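RNA-directed RNA polymerase (Infectious pancreatic necrosis virus, PDB 3ZED) copies RNA as an RNA-dependent RNA polymerase, probably acting both as a free enzyme and covalently attached to the viral genome. Local coordinates at residues 66-71 with 248-253; 337-342 with 425-430; 502-507 with 515-520; 609-614 with 651-656. All coordinates share one frame; numbering follows the deposited sequence.

How the contacts relate
The four contacts follow one another in series along the chain, each closing before the next opens. Contacts 1, 2 and 3 belong to the palm, contact 4 to the thumb. Contact 1 sets strand 65-72 of a three-stranded antiparallel sheet against the loop 248-253; contact 2 brings together the ends of helices 326-340 and 412-426; contact 3 packs helix 502-505 on strand 515-521, an outer strand of a four-stranded antiparallel sheet; contact 4 joins helices 604-621 and 650-654. Centres lie between about 34 Å and 46 Å apart, contacts 1 and 3 on opposite sides of the chain's centre. They are thus separate local joints, with no direct touch between them.

Contact 1 (66-71 with 248-253); sequences PTMVEL and GLPYIG
Met68 reaches from strand 65-72 onto Pro250 and Tyr251 in a small Met-aromatic and apolar contact, which ties an antiparallel sheet to the loop between strand 235-236 and helix 260-278. That loop, residues 248-253, belongs to a predicted GTP-binding stretch. Met68 CG lies beside the backbone N and anti to the carbonyl carbon (chi1 -66°), and the chain bends at chi2, which brings SD and CE to the loop. Met68 SD is 3.8 Å from Tyr251 CE1 and 5.0 Å from the ring centroid, approaching the ring obliquely. The methyl group continues past the sulfur, with Met68 CE 3.8 Å from Pro250 CB and 3.5 Å from Pro250 O. Pro250 follows a cis peptide bond, and its CG rests 3.9 Å above the plane of the Tyr251 ring, towards the rim. A backbone hydrogen bond of 2.9 Å from Tyr251 N to Gly248 O also holds the loop. Beyond the contact, Tyr251 OH is hydrogen-bonded to Ser94 O of strand 92-98, and both Met68 and Pro250 touch Pro96. With no hydrogen bond between the two segments, the chemistry implies adhesion by dispersion and sulfur-ring contact, while the tyrosine hydroxyl supplies a directional link to the sheet.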
# COMPACT_ATOMS: atom_id res chain seq x y z
N PRO B 66 11.51 -28.37 0.31
CA PRO B 66 11.41 -29.75 0.82
C PRO B 66 9.94 -30.20 0.94
O PRO B 66 9.05 -29.36 1.15
CB PRO B 66 12.10 -29.68 2.19
CG PRO B 66 12.94 -28.45 2.15
CD PRO B 66 12.16 -27.49 1.30
N THR B 67 9.70 -31.51 0.77
CA THR B 67 8.35 -32.08 0.80
C THR B 67 7.71 -31.88 2.19
O THR B 67 8.41 -31.91 3.20
CB THR B 67 8.36 -33.52 0.30
OG1 THR B 67 9.29 -34.31 1.04
CG2 THR B 67 8.72 -33.61 -1.16
N MET B 68 6.39 -31.56 2.21
CA MET B 68 5.64 -31.29 3.44
C MET B 68 5.57 -32.51 4.33
O MET B 68 5.36 -33.63 3.86
CB MET B 68 4.21 -30.77 3.17
CG MET B 68 4.16 -29.42 2.52
SD MET B 68 5.08 -28.14 3.40
CE MET B 68 5.38 -27.02 2.09
N VAL B 69 5.73 -32.27 5.64
CA VAL B 69 5.67 -33.27 6.70
C VAL B 69 4.57 -32.87 7.67
O VAL B 69 4.59 -31.75 8.19
CB VAL B 69 7.04 -33.42 7.42
CG1 VAL B 69 6.92 -34.31 8.66
CG2 VAL B 69 8.11 -33.96 6.47
N GLU B 70 3.61 -33.77 7.90
CA GLU B 70 2.51 -33.53 8.83
C GLU B 70 3.00 -33.76 10.28
O GLU B 70 3.15 -34.91 10.70
CB GLU B 70 1.31 -34.44 8.46
CG GLU B 70 0.02 -34.12 9.19
CD GLU B 70 -1.16 -33.77 8.31
OE1 GLU B 70 -1.64 -34.67 7.58
OE2 GLU B 70 -1.63 -32.61 8.38
N LEU B 71 3.29 -32.66 11.02
CA LEU B 71 3.75 -32.66 12.41
C LEU B 71 2.61 -32.29 13.36
O LEU B 71 1.66 -31.63 12.95
CB LEU B 71 4.90 -31.65 12.62
CG LEU B 71 6.26 -31.89 11.96
CD1 LEU B 71 7.26 -30.88 12.46
CD2 LEU B 71 6.81 -33.26 12.28
N GLY B 248 0.69 -17.67 0.07
CA GLY B 248 1.93 -17.56 -0.70
C GLY B 248 2.76 -18.82 -0.50
O GLY B 248 2.28 -19.81 0.07
N LEU B 249 4.03 -18.78 -0.95
CA LEU B 249 4.95 -19.90 -0.80
C LEU B 249 5.22 -20.18 0.69
O LEU B 249 5.25 -19.23 1.48
CB LEU B 249 6.28 -19.67 -1.53
CG LEU B 249 6.26 -19.57 -3.05
CD1 LEU B 249 7.67 -19.49 -3.60
CD2 LEU B 249 5.59 -20.78 -3.68
N PRO B 250 5.35 -21.45 1.11
CA PRO B 250 5.33 -22.69 0.30
C PRO B 250 3.95 -23.37 0.29
O PRO B 250 3.88 -24.60 0.14
CB PRO B 250 6.39 -23.54 1.00
CG PRO B 250 6.36 -23.10 2.46
CD PRO B 250 5.66 -21.76 2.52
N TYR B 251 2.86 -22.58 0.42
CA TYR B 251 1.51 -23.15 0.46
C TYR B 251 0.61 -22.63 -0.67
O TYR B 251 -0.36 -21.91 -0.40
CB TYR B 251 0.84 -22.93 1.84
CG TYR B 251 1.71 -23.40 2.98
CD1 TYR B 251 1.92 -24.76 3.21
CD2 TYR B 251 2.37 -22.50 3.80
CE1 TYR B 251 2.76 -25.21 4.23
CE2 TYR B 251 3.22 -22.93 4.82
CZ TYR B 251 3.42 -24.29 5.02
OH TYR B 251 4.24 -24.72 6.03
N ILE B 252 0.87 -23.07 -1.91
CA ILE B 252 0.05 -22.67 -3.07
C ILE B 252 -1.34 -23.33 -2.95
O ILE B 252 -1.46 -24.52 -2.63
CB ILE B 252 0.75 -22.99 -4.42
CG1 ILE B 252 1.97 -22.06 -4.65
CG2 ILE B 252 -0.23 -22.91 -5.61
CD1 ILE B 252 3.05 -22.63 -5.55
N GLY B 253 -2.37 -22.51 -3.18
CA GLY B 253 -3.76 -22.93 -3.13
C GLY B 253 -4.39 -22.80 -1.76
O GLY B 253 -5.54 -23.21 -1.57

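Contact 2 (337-342 with 425-430); sequences TPVMNE and RGWTNE
The ends of two palm helices, 326-340 and 412-426, meet where Pro338 and Val339 press against the indole of Trp427, the centre of an inverse gamma turn. The proline comes to the benzene end of the indole at its edge, near the ring plane, with Pro338 CG 3.6 Å from Trp427 CZ2 and Pro338 CB 3.7 Å from Trp427 CH2. Val339 serves the pyrrole end: its CG2, anti to the carbonyl carbon while CG1 is anti to N (chi1 170°), stands 3.6 Å from Trp427 NE1 and 3.9 Å from Trp427 CD1, obliquely to the ring. The same methyl is 4.1 Å from Gly426 CA. With no side chain on Gly426, the two backbones come within 5.9 Å, Val339 CA to Gly426 CA, their nearest approach. The indole N-H is satisfied by Val335 O, one turn before Val339 in the same helix. Leu422 of helix 412-426 also touches Val339. The arrangement is a junction of two helix ends in the palm, packed through an inverse gamma turn centred on Trp427, whose indole N-H is bonded to the facing helix.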
# COMPACT_ATOMS: atom_id res chain seq x y z
N THR B 337 3.61 -1.94 11.39
CA THR B 337 2.25 -1.70 11.89
C THR B 337 2.20 -1.15 13.33
O THR B 337 1.41 -0.21 13.50
CB THR B 337 1.31 -2.89 11.65
OG1 THR B 337 1.74 -4.01 12.39
CG2 THR B 337 1.21 -3.28 10.17
N PRO B 338 3.01 -1.56 14.35
CA PRO B 338 2.89 -0.92 15.68
C PRO B 338 3.27 0.57 15.65
O PRO B 338 2.74 1.34 16.44
CB PRO B 338 3.86 -1.74 16.56
CG PRO B 338 4.03 -3.03 15.85
CD PRO B 338 4.02 -2.65 14.39
N VAL B 339 4.14 0.98 14.69
CA VAL B 339 4.54 2.38 14.51
C VAL B 339 3.42 3.15 13.78
O VAL B 339 3.01 4.22 14.23
CB VAL B 339 5.89 2.51 13.77
CG1 VAL B 339 6.18 3.97 13.37
CG2 VAL B 339 7.05 1.94 14.59
N MET B 340 2.97 2.61 12.62
CA MET B 340 1.97 3.29 11.76
C MET B 340 0.58 3.38 12.42
O MET B 340 -0.12 4.34 12.14
CB MET B 340 1.89 2.65 10.37
CG MET B 340 3.22 2.76 9.59
SD MET B 340 4.12 4.34 9.67
CE MET B 340 3.05 5.41 8.67
N ASN B 341 0.23 2.46 13.34
CA ASN B 341 -1.05 2.50 14.09
C ASN B 341 -1.15 3.77 14.92
O ASN B 341 -2.24 4.28 15.16
CB ASN B 341 -1.14 1.31 15.05
CG ASN B 341 -1.53 -0.03 14.49
OD1 ASN B 341 -1.90 -0.18 13.33
ND2 ASN B 341 -1.45 -1.06 15.36
N GLU B 342 0.02 4.26 15.39
CA GLU B 342 0.15 5.43 16.26
C GLU B 342 0.51 6.68 15.49
O GLU B 342 0.74 7.72 16.10
CB GLU B 342 1.23 5.14 17.31
CG GLU B 342 0.85 4.04 18.29
CD GLU B 342 -0.40 4.38 19.08
OE1 GLU B 342 -0.36 5.37 19.85
OE2 GLU B 342 -1.43 3.70 18.87
N ARG B 425 13.43 6.34 14.98
CA ARG B 425 12.38 7.28 15.40
C ARG B 425 11.14 6.58 16.00
O ARG B 425 10.41 7.23 16.75
CB ARG B 425 11.96 8.19 14.22
CG ARG B 425 12.84 9.44 14.01
CD ARG B 425 14.26 9.12 13.56
NE ARG B 425 15.01 10.34 13.30
CZ ARG B 425 16.30 10.39 12.97
NH1 ARG B 425 17.00 9.27 12.84
NH2 ARG B 425 16.89 11.56 12.77
N GLY B 426 10.92 5.32 15.67
CA GLY B 426 9.76 4.58 16.16
C GLY B 426 10.11 3.68 17.33
O GLY B 426 9.72 3.95 18.47
N TRP B 427 10.90 2.63 17.04
CA TRP B 427 11.35 1.59 17.97
C TRP B 427 12.45 2.10 18.90
O TRP B 427 13.54 1.51 18.98
CB TRP B 427 11.80 0.36 17.16
CG TRP B 427 10.63 -0.30 16.48
CD1 TRP B 427 10.29 -0.22 15.16
CD2 TRP B 427 9.58 -1.04 17.12
NE1 TRP B 427 9.14 -0.91 14.93
CE2 TRP B 427 8.67 -1.43 16.11
CE3 TRP B 427 9.34 -1.44 18.45
CZ2 TRP B 427 7.53 -2.19 16.39
CZ3 TRP B 427 8.20 -2.18 18.72
CH2 TRP B 427 7.32 -2.56 17.70
N THR B 428 12.14 3.17 19.63
CA THR B 428 13.09 3.79 20.56
C THR B 428 12.38 4.17 21.87
O THR B 428 11.27 4.68 21.85
CB THR B 428 13.78 5.02 19.90
OG1 THR B 428 14.81 5.51 20.76
CG2 THR B 428 12.82 6.16 19.57
N ASN B 429 13.03 3.92 23.02
CA ASN B 429 12.50 4.31 24.33
C ASN B 429 12.79 5.80 24.56
O ASN B 429 13.60 6.38 23.82
CB ASN B 429 13.11 3.46 25.44
CG ASN B 429 12.67 2.01 25.43
OD1 ASN B 429 11.47 1.70 25.46
ND2 ASN B 429 13.64 1.09 25.43
N GLU B 430 12.14 6.42 25.55
CA GLU B 430 12.32 7.84 25.88
C GLU B 430 13.77 8.15 26.28
O GLU B 430 14.26 9.23 25.97
CB GLU B 430 11.36 8.25 27.00
CG GLU B 430 9.90 8.06 26.63
CD GLU B 430 8.91 8.34 27.75
OE1 GLU B 430 9.04 7.71 28.83
OE2 GLU B 430 8.01 9.18 27.55

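Contact 3 (502-507 with 515-520); sequences KEFMDL and FKIERE
A backbone carbonyl oxygen at the rim of an aromatic ring is the oddity here: Phe504 O lies in the plane of the Phe515 ring, at its edge, 3.4 Å from Phe515 CZ. The setting is a helix packed on a sheet, with helix 502-505 laid against strand 515-521, an outer strand of the four-stranded antiparallel sheet in the palm. Phe504 O is already the acceptor for Leu507 N in a 3.0 Å backbone hydrogen bond; the weakly positive ring edge at CZ probably adds a modest electrostatic attraction. Phe515 CG lies between its backbone N and carbonyl carbon (chi1 53°), and from there the ring sits among three side chains of the helical segment. The Phe504 ring meets it obliquely, planes at 68°, with Phe504 CE1 3.4 Å from Phe515 CE1. Leu507 CB touches the ring near CZ, while Met505 runs antiparallel alongside it in a Met-aromatic contact, SD at Phe515 CE1 and CE near Phe515 O. Val487 of helix 476-493 also packs on Phe515, and Trp491 meets the Phe504 ring, which continues the cluster onto helix 476-493. Ile517 completes the contact, its CD1 lying 3.7 Å from Met505 SD and 4.0 Å from Phe504 CE1.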
# COMPACT_ATOMS: atom_id res chain seq x y z
N LYS B 502 12.00 21.66 -17.99
CA LYS B 502 13.07 20.68 -18.16
C LYS B 502 13.80 20.47 -16.84
O LYS B 502 14.13 19.34 -16.50
CB LYS B 502 14.06 21.14 -19.25
CG LYS B 502 15.07 20.08 -19.65
CD LYS B 502 16.40 20.70 -20.07
CE LYS B 502 17.56 19.73 -19.98
NZ LYS B 502 17.42 18.59 -20.92
N GLU B 503 14.01 21.58 -16.07
CA GLU B 503 14.66 21.61 -14.76
C GLU B 503 13.99 20.67 -13.76
O GLU B 503 14.69 20.06 -12.96
CB GLU B 503 14.67 23.04 -14.17
CG GLU B 503 15.60 24.02 -14.88
CD GLU B 503 15.10 24.58 -16.20
OE1 GLU B 503 13.88 24.80 -16.34
OE2 GLU B 503 15.94 24.80 -17.10
N PHE B 504 12.65 20.54 -13.82
CA PHE B 504 11.93 19.62 -12.95
C PHE B 504 12.08 18.19 -13.47
O PHE B 504 12.33 17.28 -12.69
CB PHE B 504 10.44 19.98 -12.82
CG PHE B 504 9.69 19.15 -11.81
CD1 PHE B 504 9.09 17.94 -12.18
CD2 PHE B 504 9.53 19.58 -10.49
CE1 PHE B 504 8.37 17.19 -11.25
CE2 PHE B 504 8.81 18.81 -9.56
CZ PHE B 504 8.26 17.61 -9.94
N MET B 505 11.94 18.00 -14.81
CA MET B 505 12.05 16.68 -15.43
C MET B 505 13.44 16.11 -15.27
O MET B 505 13.57 14.90 -15.20
CB MET B 505 11.61 16.69 -16.90
CG MET B 505 10.10 16.78 -17.09
SD MET B 505 9.05 15.90 -15.88
CE MET B 505 9.42 14.16 -16.32
N ASP B 506 14.46 16.99 -15.10
CA ASP B 506 15.86 16.61 -14.87
C ASP B 506 16.03 15.90 -13.52
O ASP B 506 17.04 15.22 -13.33
CB ASP B 506 16.75 17.85 -14.93
CG ASP B 506 17.12 18.32 -16.32
OD1 ASP B 506 16.72 17.66 -17.32
OD2 ASP B 506 17.81 19.37 -16.43
N LEU B 507 15.06 16.04 -12.59
CA LEU B 507 15.12 15.38 -11.29
C LEU B 507 14.98 13.86 -11.46
O LEU B 507 15.40 13.13 -10.57
CB LEU B 507 14.08 15.94 -10.29
CG LEU B 507 14.13 17.45 -9.99
CD1 LEU B 507 12.89 17.92 -9.27
CD2 LEU B 507 15.38 17.86 -9.24
N PHE B 515 9.09 9.62 -13.03
CA PHE B 515 7.80 10.19 -12.62
C PHE B 515 7.20 10.91 -13.79
O PHE B 515 7.90 11.24 -14.75
CB PHE B 515 7.97 11.17 -11.42
CG PHE B 515 9.01 12.26 -11.61
CD1 PHE B 515 8.75 13.36 -12.41
CD2 PHE B 515 10.24 12.20 -10.96
CE1 PHE B 515 9.72 14.35 -12.61
CE2 PHE B 515 11.19 13.21 -11.12
CZ PHE B 515 10.93 14.28 -11.94
N LYS B 516 5.90 11.20 -13.70
CA LYS B 516 5.25 11.98 -14.74
C LYS B 516 4.18 12.86 -14.16
O LYS B 516 3.59 12.55 -13.12
CB LYS B 516 4.71 11.17 -15.94
CG LYS B 516 3.95 9.89 -15.67
CD LYS B 516 3.64 9.21 -17.01
CE LYS B 516 3.36 7.73 -16.90
NZ LYS B 516 1.91 7.42 -17.01
N ILE B 517 3.99 14.01 -14.81
CA ILE B 517 2.97 14.97 -14.46
C ILE B 517 1.69 14.40 -15.04
O ILE B 517 1.56 14.26 -16.26
CB ILE B 517 3.31 16.41 -14.96
CG1 ILE B 517 4.42 17.06 -14.12
CG2 ILE B 517 2.06 17.30 -14.91
CD1 ILE B 517 5.79 16.57 -14.28
N GLU B 518 0.78 14.00 -14.15
CA GLU B 518 -0.48 13.36 -14.48
C GLU B 518 -1.62 14.34 -14.67
O GLU B 518 -2.59 14.03 -15.38
CB GLU B 518 -0.87 12.34 -13.39
CG GLU B 518 0.06 11.13 -13.33
CD GLU B 518 0.07 10.19 -14.53
OE1 GLU B 518 -0.71 10.40 -15.48
OE2 GLU B 518 0.84 9.21 -14.48
N ARG B 519 -1.52 15.52 -14.04
CA ARG B 519 -2.55 16.54 -14.10
C ARG B 519 -1.98 17.90 -13.85
O ARG B 519 -1.12 18.08 -12.99
CB ARG B 519 -3.64 16.23 -13.05
CG ARG B 519 -4.92 17.03 -13.22
CD ARG B 519 -6.08 16.34 -12.55
NE ARG B 519 -6.36 15.02 -13.13
CZ ARG B 519 -7.57 14.50 -13.20
NH1 ARG B 519 -8.61 15.17 -12.74
NH2 ARG B 519 -7.75 13.30 -13.72
N GLU B 520 -2.48 18.87 -14.59
CA GLU B 520 -2.14 20.27 -14.47
C GLU B 520 -3.46 21.03 -14.44
O GLU B 520 -4.25 20.98 -15.39
CB GLU B 520 -1.23 20.71 -15.62
CG GLU B 520 -0.85 22.18 -15.56
CD GLU B 520 -0.11 22.73 -16.77
OE1 GLU B 520 -0.46 22.34 -17.91
OE2 GLU B 520 0.77 23.60 -16.57

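Contact 4 (609-614 with 651-656); sequences QIVRYE and GFLDDW
Val611 and Ile610 of helix 604-621 pack against Leu653 and Trp656 in a helix-helix contact of the thumb, closely joined on this buried side and loose where helix 650-654 turns to solvent. The centre of the tight part is Val611, whose two methyls divide the work. Its CG2 touches both partners, 3.7 Å from Trp656 CB and 3.8 Å from Leu653 CD2, whereas CG1 approaches the indole obliquely, 4.0 Å from Trp656 CE3. The indole is brought to the valine by a chi1 of 69°, with CG between the backbone N and the carbonyl carbon. Leu653 contributes a single branch, CD2, which lies against Val611 and against Ile610 at once; the Leu653 and Ile610 side chains cross at about a right angle. Trp656 NE1 is buried but satisfied, since it is hydrogen-bonded to Ile669 O, and Leu666 and Leu671 also touch the tryptophan. Arg639 of helix 625-645 packs on both Ile610 and Leu653, and its guanidinium forms a salt bridge with Glu614. Phe652 leaves 609-614 but packs on Ala604 and Ala607, earlier in the same helix.

On the loose side, Gly651 and Asp655 are exposed and make no contact with 609-614. Asp655 leaves helical geometry, although its N still bonds to Gly651 O (3.0 Å). The second touch of Leu653 CD2 is on Ile610 CG2, at 3.9 Å.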
# COMPACT_ATOMS: atom_id res chain seq x y z
N GLN B 609 -26.60 -5.83 -4.85
CA GLN B 609 -27.23 -5.10 -5.95
C GLN B 609 -27.68 -3.72 -5.51
O GLN B 609 -27.43 -2.74 -6.23
CB GLN B 609 -28.44 -5.90 -6.50
CG GLN B 609 -28.06 -7.17 -7.26
CD GLN B 609 -27.30 -6.89 -8.54
OE1 GLN B 609 -27.72 -6.09 -9.40
NE2 GLN B 609 -26.15 -7.54 -8.70
N ILE B 610 -28.30 -3.62 -4.33
CA ILE B 610 -28.73 -2.34 -3.75
C ILE B 610 -27.48 -1.51 -3.37
O ILE B 610 -27.44 -0.32 -3.68
CB ILE B 610 -29.66 -2.57 -2.53
CG1 ILE B 610 -30.98 -3.27 -2.97
CG2 ILE B 610 -29.93 -1.24 -1.77
CD1 ILE B 610 -31.70 -4.03 -1.90
N VAL B 611 -26.49 -2.15 -2.70
CA VAL B 611 -25.24 -1.53 -2.26
C VAL B 611 -24.51 -0.86 -3.47
O VAL B 611 -24.13 0.30 -3.37
CB VAL B 611 -24.33 -2.54 -1.51
CG1 VAL B 611 -22.92 -1.98 -1.28
CG2 VAL B 611 -24.95 -2.95 -0.17
N ARG B 612 -24.37 -1.57 -4.59
CA ARG B 612 -23.71 -1.10 -5.82
C ARG B 612 -24.28 0.25 -6.29
O ARG B 612 -23.51 1.17 -6.54
CB ARG B 612 -23.86 -2.17 -6.92
CG ARG B 612 -23.46 -1.69 -8.32
CD ARG B 612 -24.20 -2.47 -9.38
NE ARG B 612 -23.62 -3.80 -9.56
CZ ARG B 612 -24.00 -4.66 -10.49
NH1 ARG B 612 -24.96 -4.34 -11.35
NH2 ARG B 612 -23.40 -5.84 -10.60
N TYR B 613 -25.61 0.37 -6.41
CA TYR B 613 -26.27 1.60 -6.85
C TYR B 613 -26.26 2.69 -5.78
O TYR B 613 -26.14 3.85 -6.14
CB TYR B 613 -27.69 1.30 -7.35
CG TYR B 613 -27.66 0.45 -8.60
CD1 TYR B 613 -27.05 0.91 -9.77
CD2 TYR B 613 -28.14 -0.86 -8.59
CE1 TYR B 613 -26.95 0.11 -10.90
CE2 TYR B 613 -28.03 -1.67 -9.71
CZ TYR B 613 -27.44 -1.19 -10.86
OH TYR B 613 -27.39 -1.95 -12.00
N GLU B 614 -26.32 2.35 -4.48
CA GLU B 614 -26.25 3.34 -3.42
C GLU B 614 -24.83 3.91 -3.28
O GLU B 614 -24.69 5.13 -3.12
CB GLU B 614 -26.72 2.76 -2.07
CG GLU B 614 -28.21 2.44 -1.98
CD GLU B 614 -29.16 3.62 -2.06
OE1 GLU B 614 -29.40 4.13 -3.17
OE2 GLU B 614 -29.70 4.01 -1.00
N GLY B 651 -29.10 -6.53 7.91
CA GLY B 651 -27.75 -6.79 8.41
C GLY B 651 -26.67 -6.52 7.38
O GLY B 651 -25.64 -5.90 7.71
N PHE B 652 -26.90 -6.96 6.13
CA PHE B 652 -26.00 -6.75 5.00
C PHE B 652 -25.94 -5.29 4.61
O PHE B 652 -24.85 -4.79 4.35
CB PHE B 652 -26.42 -7.60 3.79
CG PHE B 652 -26.34 -9.09 3.97
CD1 PHE B 652 -25.14 -9.70 4.33
CD2 PHE B 652 -27.45 -9.89 3.72
CE1 PHE B 652 -25.06 -11.08 4.48
CE2 PHE B 652 -27.36 -11.28 3.87
CZ PHE B 652 -26.17 -11.86 4.25
N LEU B 653 -27.11 -4.59 4.58
CA LEU B 653 -27.18 -3.17 4.23
C LEU B 653 -26.55 -2.29 5.33
O LEU B 653 -26.02 -1.22 5.00
CB LEU B 653 -28.61 -2.72 3.91
CG LEU B 653 -29.25 -3.29 2.63
CD1 LEU B 653 -30.66 -2.75 2.46
CD2 LEU B 653 -28.44 -2.97 1.38
N ASP B 654 -26.56 -2.73 6.60
CA ASP B 654 -25.91 -2.01 7.71
C ASP B 654 -24.41 -2.21 7.60
O ASP B 654 -23.64 -1.25 7.72
CB ASP B 654 -26.42 -2.47 9.10
CG ASP B 654 -27.87 -2.14 9.47
OD1 ASP B 654 -28.32 -1.03 9.15
OD2 ASP B 654 -28.50 -2.97 10.16
N ASP B 655 -23.98 -3.46 7.33
CA ASP B 655 -22.55 -3.77 7.17
C ASP B 655 -22.19 -3.87 5.67
O ASP B 655 -21.56 -4.84 5.24
CB ASP B 655 -22.19 -5.06 7.94
CG ASP B 655 -22.64 -5.08 9.39
OD1 ASP B 655 -22.44 -4.06 10.09
OD2 ASP B 655 -23.21 -6.11 9.82
N TRP B 656 -22.60 -2.85 4.87
CA TRP B 656 -22.41 -2.76 3.41
C TRP B 656 -20.95 -2.59 2.96
O TRP B 656 -20.63 -2.87 1.80
CB TRP B 656 -23.23 -1.60 2.84
CG TRP B 656 -22.72 -0.24 3.23
CD1 TRP B 656 -23.05 0.47 4.35
CD2 TRP B 656 -21.80 0.59 2.49
NE1 TRP B 656 -22.42 1.69 4.34
CE2 TRP B 656 -21.62 1.78 3.23
CE3 TRP B 656 -21.10 0.42 1.28
CZ2 TRP B 656 -20.74 2.78 2.82
CZ3 TRP B 656 -20.25 1.43 0.86
CH2 TRP B 656 -20.07 2.59 1.62